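Local atomic coordinates of binding component of ABC transporter (Wolinella succinogenes, PDB entry 3K4U), a protein that probably serves as the extracytoplasmic solute-binding component of an ABC transporter and holds lysine in the pocket between its two lobes. Residues Arg81-Glu86 against Ile195-Pro200; Tyr88-Gln93 against Leu186-Leu191; Ser94-Lys99 against Gly177-Leu182. All coordinates share one frame; numbering follows the deposited sequence.

Contact 1 of 3, residues Arg81-Glu86 against Ile195-Pro200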
# COMPACT_ATOMS: atom_id res chain seq x y z
N ARG E 81 17.49 19.45 -26.81
CA ARG E 81 18.81 19.46 -27.43
C ARG E 81 19.72 18.33 -26.97
O ARG E 81 20.47 17.77 -27.79
CB ARG E 81 19.49 20.81 -27.24
CG ARG E 81 18.69 21.96 -27.82
CD ARG E 81 19.54 23.20 -28.04
NE ARG E 81 19.83 23.92 -26.80
CZ ARG E 81 21.02 24.46 -26.51
NH1 ARG E 81 22.06 24.34 -27.34
NH2 ARG E 81 21.18 25.10 -25.35
N VAL E 82 19.64 18.00 -25.67
CA VAL E 82 20.22 16.78 -25.12
C VAL E 82 19.13 15.91 -24.47
O VAL E 82 18.00 16.41 -24.30
CB VAL E 82 21.33 17.10 -24.08
CG1 VAL E 82 22.56 17.65 -24.79
CG2 VAL E 82 20.87 18.06 -22.99
N ASN E 83 19.45 14.66 -24.09
CA ASN E 83 18.55 13.78 -23.34
C ASN E 83 18.98 13.79 -21.90
O ASN E 83 20.19 13.91 -21.60
CB ASN E 83 18.62 12.32 -23.76
CG ASN E 83 17.95 12.03 -25.08
OD1 ASN E 83 17.00 12.69 -25.50
ND2 ASN E 83 18.43 11.01 -25.74
N PHE E 84 18.02 13.61 -20.99
CA PHE E 84 18.30 13.58 -19.59
C PHE E 84 18.01 12.23 -18.97
O PHE E 84 17.18 11.49 -19.45
CB PHE E 84 17.45 14.58 -18.89
CG PHE E 84 17.98 15.95 -18.95
CD1 PHE E 84 19.00 16.33 -18.08
CD2 PHE E 84 17.47 16.88 -19.82
CE1 PHE E 84 19.49 17.58 -18.10
CE2 PHE E 84 17.96 18.15 -19.84
CZ PHE E 84 18.99 18.50 -18.98
N VAL E 85 18.74 11.93 -17.91
CA VAL E 85 18.59 10.72 -17.14
C VAL E 85 17.60 11.01 -16.00
O VAL E 85 17.51 12.14 -15.55
CB VAL E 85 19.97 10.33 -16.58
CG1 VAL E 85 19.86 9.42 -15.38
CG2 VAL E 85 20.76 9.64 -17.66
N GLU E 86 16.84 10.02 -15.55
CA GLU E 86 15.91 10.24 -14.41
C GLU E 86 16.56 11.18 -13.40
O GLU E 86 17.72 11.04 -13.11
CB GLU E 86 15.49 8.90 -13.77
CG GLU E 86 14.45 8.17 -14.59
CD GLU E 86 13.23 9.05 -14.89
OE1 GLU E 86 12.48 9.37 -13.93
OE2 GLU E 86 13.02 9.44 -16.07
N ILE E 195 23.20 13.86 -21.70
CA ILE E 195 23.96 13.12 -22.65
C ILE E 195 23.39 13.39 -24.05
O ILE E 195 22.30 13.96 -24.20
CB ILE E 195 23.91 11.63 -22.38
CG1 ILE E 195 22.48 11.11 -22.52
CG2 ILE E 195 24.53 11.34 -21.03
CD1 ILE E 195 22.40 9.56 -22.60
N LYS E 196 24.09 13.00 -25.11
CA LYS E 196 23.53 13.34 -26.38
C LYS E 196 22.55 12.30 -26.91
O LYS E 196 22.58 11.14 -26.55
CB LYS E 196 24.59 13.71 -27.41
CG LYS E 196 25.70 12.80 -27.52
CD LYS E 196 26.55 13.27 -28.63
CE LYS E 196 26.08 12.69 -29.97
NZ LYS E 196 26.46 11.21 -30.07
N LYS E 197 21.68 12.78 -27.79
CA LYS E 197 20.54 12.07 -28.24
C LYS E 197 20.92 10.92 -29.11
O LYS E 197 22.05 10.88 -29.63
CB LYS E 197 19.71 13.00 -29.09
CG LYS E 197 19.06 14.12 -28.35
CD LYS E 197 18.73 15.21 -29.33
CE LYS E 197 17.26 15.36 -29.51
NZ LYS E 197 17.06 16.47 -30.45
N GLY E 198 19.98 10.00 -29.27
CA GLY E 198 20.16 8.90 -30.17
C GLY E 198 20.89 7.78 -29.50
O GLY E 198 21.21 6.81 -30.18
N ASP E 199 21.15 7.89 -28.19
CA ASP E 199 21.74 6.77 -27.41
C ASP E 199 20.90 6.20 -26.24
O ASP E 199 21.09 6.59 -25.08
CB ASP E 199 23.14 7.10 -26.94
CG ASP E 199 23.92 5.86 -26.45
OD1 ASP E 199 25.06 6.04 -25.96
OD2 ASP E 199 23.41 4.71 -26.55
N PRO E 200 19.97 5.27 -26.54
CA PRO E 200 19.05 4.68 -25.55
C PRO E 200 19.72 3.70 -24.57
O PRO E 200 19.32 3.62 -23.36
CB PRO E 200 17.99 3.99 -26.41
CG PRO E 200 18.66 3.67 -27.72
CD PRO E 200 19.66 4.84 -27.92
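Asn83 and Ile195 form the one hydrogen-bonded antiparallel pair between these two segments, stitching the short strand 83-84 to the end of strand 189-195 in one lobe of a two-lobed periplasmic-binding-protein fold. The amide N of Asn83 bonds to Ile195 O at 2.9 Å, and Ile195 N returns to Asn83 O at 3.0 Å. The ladder continues with Val85 on Trp193, but on the other side the chains part: Arg81-Asn83 and Ile195-Gly198 run 95° apart, and the second chain turns off toward helix 200-216. On one face of the sheet lie the side chains of Asn83 and Ile195, with CB of Asn83 4.2 Å from CG1 of Ile195; Ile195 also packs on Phe202 of that helix. Val82 brings its CB within 3.3 Å of Ile195 O and reaches back to Ala194 and Leu60.

The Asn83 side chain crosses that of Lys197 at about a right angle. CG of Asn83 is anti to its carbonyl carbon (chi1 -74°), and further out ND2 comes 3.4 Å from CA of Lys197. This amide nitrogen is bonded to Asp201 of a second subunit, whose carboxylate also accepts the backbone N of Gly198, joining this corner to the neighbouring copy. Lys197 bends about its CG-CD bond, its NZ bonding to Leu80 O, while its CD lies 3.5 Å from Arg81 O.

Contact 2 of 3, residues Tyr88-Gln93 against Leu186-Leu191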
# COMPACT_ATOMS: atom_id res chain seq x y z
N TYR E 88 18.33 13.19 -10.36
CA TYR E 88 19.05 12.50 -9.29
C TYR E 88 18.95 13.22 -7.96
O TYR E 88 19.18 12.63 -6.89
CB TYR E 88 20.49 12.20 -9.69
CG TYR E 88 21.36 13.42 -9.92
CD1 TYR E 88 22.20 13.91 -8.91
CD2 TYR E 88 21.31 14.11 -11.12
CE1 TYR E 88 22.99 15.03 -9.12
CE2 TYR E 88 22.07 15.23 -11.32
CZ TYR E 88 22.93 15.68 -10.33
OH TYR E 88 23.72 16.81 -10.58
N ILE E 89 18.56 14.48 -8.02
CA ILE E 89 18.24 15.24 -6.81
C ILE E 89 17.24 16.32 -7.26
O ILE E 89 17.23 16.69 -8.44
CB ILE E 89 19.50 15.85 -6.17
CG1 ILE E 89 19.15 16.71 -4.97
CG2 ILE E 89 20.29 16.69 -7.20
CD1 ILE E 89 20.25 16.79 -4.00
N VAL E 90 16.36 16.75 -6.36
CA VAL E 90 15.34 17.73 -6.71
C VAL E 90 15.58 18.94 -5.86
O VAL E 90 15.78 18.82 -4.66
CB VAL E 90 13.91 17.18 -6.53
CG1 VAL E 90 12.91 18.24 -6.79
CG2 VAL E 90 13.68 16.08 -7.50
N VAL E 91 15.54 20.11 -6.48
CA VAL E 91 16.01 21.34 -5.85
C VAL E 91 15.04 22.47 -6.13
O VAL E 91 14.21 22.35 -7.03
CB VAL E 91 17.39 21.67 -6.44
CG1 VAL E 91 17.59 23.22 -6.65
CG2 VAL E 91 18.49 21.00 -5.60
N GLY E 92 15.14 23.56 -5.38
CA GLY E 92 14.37 24.77 -5.71
C GLY E 92 15.18 26.04 -5.51
O GLY E 92 16.23 26.02 -4.85
N GLN E 93 14.72 27.13 -6.08
CA GLN E 93 15.38 28.40 -5.83
C GLN E 93 15.03 29.00 -4.47
O GLN E 93 13.90 28.90 -4.01
CB GLN E 93 15.09 29.40 -6.94
CG GLN E 93 16.31 29.74 -7.75
CD GLN E 93 16.65 28.66 -8.70
OE1 GLN E 93 17.22 27.64 -8.33
NE2 GLN E 93 16.30 28.86 -9.96
N LEU E 186 11.10 28.08 -4.29
CA LEU E 186 10.17 28.80 -5.18
C LEU E 186 9.97 28.19 -6.57
O LEU E 186 9.11 28.66 -7.34
CB LEU E 186 10.54 30.27 -5.29
CG LEU E 186 11.08 30.94 -4.01
CD1 LEU E 186 11.46 32.38 -4.26
CD2 LEU E 186 10.10 30.85 -2.87
N THR E 187 10.75 27.16 -6.91
CA THR E 187 10.57 26.49 -8.18
C THR E 187 10.55 25.00 -7.96
O THR E 187 10.73 24.51 -6.84
CB THR E 187 11.66 26.90 -9.23
OG1 THR E 187 12.95 27.07 -8.60
CG2 THR E 187 11.27 28.19 -9.97
N TYR E 188 10.30 24.25 -9.02
CA TYR E 188 10.41 22.80 -8.93
C TYR E 188 11.43 22.44 -9.95
O TYR E 188 11.16 22.52 -11.16
CB TYR E 188 9.09 22.10 -9.22
CG TYR E 188 9.25 20.62 -9.13
CD1 TYR E 188 9.22 19.97 -7.89
CD2 TYR E 188 9.48 19.86 -10.27
CE1 TYR E 188 9.40 18.58 -7.80
CE2 TYR E 188 9.67 18.50 -10.19
CZ TYR E 188 9.63 17.86 -8.96
OH TYR E 188 9.79 16.48 -8.92
N GLU E 189 12.62 22.07 -9.47
CA GLU E 189 13.77 21.95 -10.37
C GLU E 189 14.48 20.65 -10.26
O GLU E 189 15.41 20.52 -9.49
CB GLU E 189 14.71 23.14 -10.26
CG GLU E 189 14.18 24.34 -11.05
CD GLU E 189 14.94 25.61 -10.77
OE1 GLU E 189 14.42 26.71 -11.07
OE2 GLU E 189 16.07 25.52 -10.27
N PRO E 190 14.02 19.66 -11.01
CA PRO E 190 14.66 18.37 -11.07
C PRO E 190 15.99 18.46 -11.77
O PRO E 190 16.12 19.09 -12.83
CB PRO E 190 13.69 17.54 -11.91
CG PRO E 190 12.96 18.52 -12.69
CD PRO E 190 12.79 19.71 -11.81
N LEU E 191 16.98 17.81 -11.20
CA LEU E 191 18.32 17.91 -11.68
C LEU E 191 18.67 16.56 -12.33
O LEU E 191 18.45 15.50 -11.72
CB LEU E 191 19.21 18.23 -10.48
CG LEU E 191 19.69 19.66 -10.20
CD1 LEU E 191 18.80 20.81 -10.67
CD2 LEU E 191 20.03 19.83 -8.77
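Thr187 OG1 is gripped by two groups: it accepts the backbone N of Gln93 at 3.1 Å and makes a weak bond to OE1 of Glu189. With chi1 at 38° the hydroxyl oxygen sits between its own backbone N and carbonyl carbon, and it bridges the strand backbone and the carboxylate. Beyond it Leu186 N bonds to Gln93 O, carrying the pairing past the regular strand.

The rest is an antiparallel ladder between strands 89-91 and 189-191, 152° between their N-to-C directions; they belong to strands 89-98 and 189-195, which link the lobes as in type II binding proteins. Val91 and Glu189 form a hydrogen-bonded pair; Val91 N approaches Glu189 O from above the carbonyl plane, 3.0 Å away. At the other end Tyr88 N meets Leu191 O at 2.7 Å. Ile89 and Leu191 lie side by side, with CG2 of Ile89 3.5 Å from CD2 of Leu191, and CG2 of Val91 touches the same methyl. On the opposite face CG1 of Val90 reaches CE1 of Tyr188 at 3.7 Å, a ring that also meets that of His215 of a second subunit.

The Gln93 side chain crosses that of Glu189 at about a right angle, amide and carboxylate planes 60° apart, and packs on Ser125 and Ala126. An alanine in place of Gln93 would probably leave the carboxylate without this polar neighbour and open a gap beside Ser125. Buried Glu189, packed on Asp163 of the lysine pocket, thus joins Thr187 and Gln93 in a polar cluster beside the pocket, whereas Leu191 offers the bound lysine an apolar surface.

Contact 3 of 3, residues Ser94-Lys99 against Gly177-Leu182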
# COMPACT_ATOMS: atom_id res chain seq x y z
N SER E 94 16.03 29.59 -3.84
CA SER E 94 15.88 30.23 -2.55
C SER E 94 16.48 31.61 -2.63
O SER E 94 16.98 32.02 -3.68
CB SER E 94 16.62 29.44 -1.50
OG SER E 94 15.74 28.65 -0.73
N LEU E 95 16.41 32.33 -1.52
CA LEU E 95 16.90 33.69 -1.44
C LEU E 95 17.93 33.88 -0.31
O LEU E 95 17.75 33.36 0.81
CB LEU E 95 15.73 34.66 -1.30
CG LEU E 95 14.57 34.53 -2.31
CD1 LEU E 95 13.51 35.57 -2.02
CD2 LEU E 95 15.04 34.66 -3.77
N LEU E 96 19.02 34.57 -0.62
CA LEU E 96 19.90 35.05 0.42
C LEU E 96 19.75 36.56 0.47
O LEU E 96 19.89 37.22 -0.56
CB LEU E 96 21.35 34.66 0.15
CG LEU E 96 21.78 33.19 0.21
CD1 LEU E 96 23.30 33.12 0.02
CD2 LEU E 96 21.36 32.50 1.51
N VAL E 97 19.45 37.11 1.66
CA VAL E 97 19.20 38.56 1.85
C VAL E 97 20.16 39.19 2.87
O VAL E 97 20.76 38.47 3.68
CB VAL E 97 17.69 38.85 2.25
CG1 VAL E 97 16.72 38.07 1.34
CG2 VAL E 97 17.41 38.51 3.72
N LYS E 98 20.30 40.51 2.84
CA LYS E 98 21.08 41.22 3.87
C LYS E 98 20.31 41.23 5.19
O LYS E 98 19.08 41.13 5.19
CB LYS E 98 21.38 42.66 3.44
CG LYS E 98 22.88 43.06 3.55
CD LYS E 98 23.37 43.29 5.00
CE LYS E 98 24.86 42.92 5.17
NZ LYS E 98 25.79 43.79 4.37
N LYS E 99 21.04 41.35 6.30
CA LYS E 99 20.45 41.35 7.65
C LYS E 99 19.19 42.23 7.81
O LYS E 99 19.06 43.29 7.20
CB LYS E 99 21.50 41.71 8.71
CG LYS E 99 22.19 40.49 9.34
CD LYS E 99 22.30 40.62 10.86
CE LYS E 99 22.60 39.26 11.52
NZ LYS E 99 21.48 38.28 11.40
N GLY E 177 27.04 35.01 9.55
CA GLY E 177 26.97 36.25 10.31
C GLY E 177 26.35 37.44 9.58
O GLY E 177 25.85 38.35 10.22
N TYR E 178 26.37 37.44 8.24
CA TYR E 178 26.08 38.67 7.50
C TYR E 178 24.78 38.66 6.70
O TYR E 178 24.14 39.69 6.54
CB TYR E 178 27.25 39.05 6.59
CG TYR E 178 28.60 38.93 7.27
CD1 TYR E 178 29.27 40.07 7.72
CD2 TYR E 178 29.20 37.68 7.46
CE1 TYR E 178 30.52 39.96 8.34
CE2 TYR E 178 30.44 37.56 8.09
CZ TYR E 178 31.10 38.70 8.52
OH TYR E 178 32.32 38.59 9.14
N LEU E 179 24.41 37.50 6.18
CA LEU E 179 23.19 37.36 5.39
C LEU E 179 22.19 36.46 6.11
O LEU E 179 22.51 35.89 7.17
CB LEU E 179 23.52 36.78 4.02
CG LEU E 179 23.94 37.69 2.85
CD1 LEU E 179 24.85 38.83 3.27
CD2 LEU E 179 24.61 36.83 1.80
N VAL E 180 20.98 36.37 5.55
CA VAL E 180 19.97 35.44 6.06
C VAL E 180 19.25 34.71 4.94
O VAL E 180 18.75 35.34 3.99
CB VAL E 180 18.95 36.09 7.01
CG1 VAL E 180 17.97 35.02 7.53
CG2 VAL E 180 19.66 36.76 8.17
N HIS E 181 19.19 33.39 5.08
CA HIS E 181 18.62 32.46 4.12
C HIS E 181 17.09 32.35 4.21
O HIS E 181 16.55 31.72 5.13
CB HIS E 181 19.25 31.09 4.41
CG HIS E 181 18.93 30.02 3.42
ND1 HIS E 181 18.50 30.29 2.13
CD2 HIS E 181 19.03 28.67 3.50
CE1 HIS E 181 18.33 29.16 1.48
NE2 HIS E 181 18.66 28.16 2.28
N LEU E 182 16.39 32.97 3.26
CA LEU E 182 14.96 32.72 3.11
C LEU E 182 14.78 31.43 2.30
O LEU E 182 14.86 31.44 1.06
CB LEU E 182 14.24 33.92 2.49
CG LEU E 182 13.92 34.97 3.55
CD1 LEU E 182 13.36 36.23 2.91
CD2 LEU E 182 12.94 34.41 4.61
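Strands 94-98 and 179-182 run antiparallel at 150°, their axes 4.5 Å apart at closest approach, with Leu95-Leu182 and Val97-Val180 as hydrogen-bonded pairs and Leu96-His181 as a non-hydrogen-bonded pair between them. This is part of the mixed sheet in the second lobe of the binding-protein fold, where strand 89-98 lies between strands 159-163 and 179-182. Leu95, Val97, Val180 and Leu182 share one face: CB of Leu95 meets CB of Leu182 at 4.1 Å, and CG1 of Val97 touches CD1 of Leu182. Loop residues Glu102 and Val105 pack against this side.

Leu96 and His181 point to the other face, which helices 145-154 and 164-175 cover. CD2 of Leu96 comes 3.7 Å from ND1 of His181. CG of His181 is anti to its backbone N (chi1 -173°); Leu95 O lies at the edge of the ring, near its plane. Leu95 O therefore takes two donors, Leu182 N at 2.8 Å and, weakly, His181 ND1 at 3.4 Å. Leu182 O is likewise shared, by Leu95 N at 3.1 Å and by a weak bond from Ser94 OG.

In the fold
The three contacts follow one strand system through both lobes. Contacts 1 and 3, with centres about 37 Å apart and on opposite sides of the chain's centre, belong to different lobes; contact 2 lies between them, its centre about 19 Å from that of contact 1 and about 20 Å from that of contact 3. Along the chain they are nested, contact 3 inside contact 2 and contact 2 inside contact 1. Contacts 2 and 3 share strand 89-98 and touch where Leu186 packs on Leu95. The bound lysine is about 4 Å from the side chain of Leu191, but about 11 Å from that of Val82 and about 12 Å from that of Ser94; of the three, contact 2 alone borders the pocket.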